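PDB 3QR0: phospholipase C-beta (PLC-beta) from Sepia officinalis, which is a multidomain, calcium-binding member of the phospholipase C family, combining PH, EF-hand-like, TIM-barrel and C2 modules in one chain. Local coordinates for residues 370-375 with 501-506. Sequence-based numbering, arbitrary orientation.
With CA (calcium ion), chain B.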
loop_
_atom_site.group_PDB
_atom_site.type_symbol
_atom_site.label_atom_id
_atom_site.label_comp_id
_atom_site.label_asym_id
_atom_site.label_seq_id
_atom_site.Cartn_x
_atom_site.Cartn_y
_atom_site.Cartn_z
ATOM N N ASP A 370 -23.667 -4.734 2.787
ATOM C CA ASP A 370 -25.024 -4.596 2.252
ATOM C C ASP A 370 -25.844 -5.778 2.739
ATOM O O ASP A 370 -25.702 -6.892 2.220
ATOM C CB ASP A 370 -25.020 -4.599 0.716
ATOM C CG ASP A 370 -24.470 -3.322 0.114
ATOM O OD1 ASP A 370 -23.928 -2.460 0.840
ATOM O OD2 ASP A 370 -24.558 -3.178 -1.123
ATOM N N CYS A 371 -26.721 -5.530 3.710
ATOM C CA CYS A 371 -27.444 -6.603 4.390
ATOM C C CYS A 371 -28.861 -6.786 3.841
ATOM O O CYS A 371 -29.619 -5.825 3.736
ATOM C CB CYS A 371 -27.491 -6.328 5.893
ATOM S SG CYS A 371 -25.860 -5.996 6.597
ATOM N N TRP A 372 -29.199 -8.029 3.499
ATOM C CA TRP A 372 -30.520 -8.386 2.970
ATOM C C TRP A 372 -31.077 -9.611 3.704
ATOM O O TRP A 372 -30.323 -10.391 4.301
ATOM C CB TRP A 372 -30.429 -8.676 1.461
ATOM C CG TRP A 372 -29.947 -7.499 0.649
ATOM C CD1 TRP A 372 -28.653 -7.129 0.433
ATOM C CD2 TRP A 372 -30.759 -6.543 -0.048
ATOM N NE1 TRP A 372 -28.606 -6.004 -0.361
ATOM C CE2 TRP A 372 -29.887 -5.620 -0.662
ATOM C CE3 TRP A 372 -32.140 -6.380 -0.213
ATOM C CZ2 TRP A 372 -30.350 -4.540 -1.424
ATOM C CZ3 TRP A 372 -32.602 -5.305 -0.971
ATOM C CH2 TRP A 372 -31.706 -4.402 -1.569
ATOM N N ASP A 373 -32.398 -9.775 3.653
ATOM C CA ASP A 373 -33.048 -10.947 4.239
ATOM C C ASP A 373 -32.645 -12.191 3.461
ATOM O O ASP A 373 -32.755 -12.213 2.243
ATOM C CB ASP A 373 -34.580 -10.820 4.193
ATOM C CG ASP A 373 -35.136 -9.862 5.239
ATOM O OD1 ASP A 373 -34.384 -9.409 6.128
ATOM O OD2 ASP A 373 -36.345 -9.561 5.173
ATOM N N GLY A 374 -32.166 -13.213 4.166
ATOM C CA GLY A 374 -31.911 -14.515 3.556
ATOM C C GLY A 374 -33.163 -15.367 3.609
ATOM O O GLY A 374 -33.999 -15.201 4.509
ATOM N N LYS A 375 -33.284 -16.280 2.645
ATOM C CA LYS A 375 -34.484 -17.107 2.481
ATOM C C LYS A 375 -34.735 -18.053 3.649
ATOM O O LYS A 375 -35.878 -18.423 3.903
ATOM C CB LYS A 375 -34.415 -17.923 1.179
ATOM C CG LYS A 375 -34.761 -17.123 -0.078
ATOM C CD LYS A 375 -34.896 -18.005 -1.324
ATOM C CE LYS A 375 -36.036 -19.006 -1.199
ATOM N NZ LYS A 375 -36.401 -19.628 -2.507
ATOM N N ALA A 501 -27.262 6.497 -6.626
ATOM C CA ALA A 501 -26.998 5.825 -5.347
ATOM C C ALA A 501 -27.369 4.342 -5.353
ATOM O O ALA A 501 -26.886 3.578 -4.513
ATOM C CB ALA A 501 -27.735 6.537 -4.212
ATOM N N GLY A 502 -28.231 3.937 -6.284
ATOM C CA GLY A 502 -28.581 2.531 -6.445
ATOM C C GLY A 502 -29.332 2.023 -5.234
ATOM O O GLY A 502 -30.218 2.712 -4.719
ATOM N N THR A 503 -28.958 0.839 -4.750
ATOM C CA THR A 503 -29.631 0.244 -3.590
ATOM C C THR A 503 -29.470 1.076 -2.307
ATOM O O THR A 503 -30.287 0.971 -1.400
ATOM C CB THR A 503 -29.149 -1.200 -3.309
ATOM O OG1 THR A 503 -27.757 -1.193 -2.976
ATOM C CG2 THR A 503 -29.394 -2.105 -4.526
ATOM N N ALA A 504 -28.433 1.907 -2.237
ATOM C CA ALA A 504 -28.207 2.759 -1.067
ATOM C C ALA A 504 -29.240 3.881 -0.925
ATOM O O ALA A 504 -29.324 4.512 0.129
ATOM C CB ALA A 504 -26.805 3.341 -1.105
ATOM N N ALA A 505 -30.013 4.137 -1.980
ATOM C CA ALA A 505 -31.028 5.199 -1.975
ATOM C C ALA A 505 -32.188 4.948 -0.999
ATOM O O ALA A 505 -32.797 5.896 -0.510
ATOM C CB ALA A 505 -31.580 5.399 -3.390
ATOM N N LYS A 506 -32.501 3.678 -0.743
ATOM C CA LYS A 506 -33.628 3.305 0.118
ATOM C C LYS A 506 -33.276 2.093 0.979
ATOM O O LYS A 506 -33.181 0.973 0.475
ATOM C CB LYS A 506 -34.872 2.999 -0.726
ATOM C CG LYS A 506 -36.118 2.626 0.093
ATOM C CD LYS A 506 -37.357 2.444 -0.776
ATOM C CE LYS A 506 -37.201 1.290 -1.762
ATOM N NZ LYS A 506 -38.499 0.892 -2.377
HETATM CA CA CA B . -23.749 -0.781 -1.074
HETATM O O HOH W 1 -27.097 -3.934 -2.142
HETATM O O HOH W 2 -24.783 -0.831 -3.304
HETATM O O HOH W 3 -23.117 1.143 -2.428
#
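Thr503 meets the end of strand 366-372 through an apolar branch and a hydroxyl branch, and following its side chain outward illustrates how water can join a loop to a metal site. At its root, CB touches the benzene-side edge of Trp372, close to the indole plane, with CB lying 4.0 Å from CZ2. The methyl branch CG2, 4.1 Å from the same CZ2, continues this light apolar contact. The hydroxyl branch takes the other course: with chi1 at 63°, OG1 sits between the backbone N and the carbonyl carbon and is directed to the calcium site. Direct bonding to Asp370 is absent, since OG1 and OD2 are 4.2 Å apart, and one water fills the role. That water donates to Thr503 OG1 at 2.9 Å and to Asp370 OD2 at 2.8 Å, while accepting a hydrogen bond from Trp372 NE1, lying in the plane of the indole; all three touching residues thus share a single molecule. A second water, itself a calcium ligand, donates to Thr503 OG1. The hydroxyl also hydrogen-bonds Glu417 OE2, whose OE1 reaches the metal, and so belongs to the second shell by two routes.

Asp370 embraces the calcium ion with both carboxylate oxygens, OD2 at 2.5 Å, and Tyr341 OH adds a further bond to OD2. Calcium bound through both oxygens, with the Tyr341 and water bonds to OD2, holds the carboxylate plane in one orientation. The 3-10 segment 503-505, with Ala504 N bonded to Ala501 O at 3.2 Å, carries the threonine into place just after helix 488-501. Asn339, Glu368 and Glu417 complete the protein ligands of this calcium site at the C-terminal end of the TIM-barrel strands, and the approach of the loop is consistent with the X/Y linker that lies over the active site in PLC-beta structures.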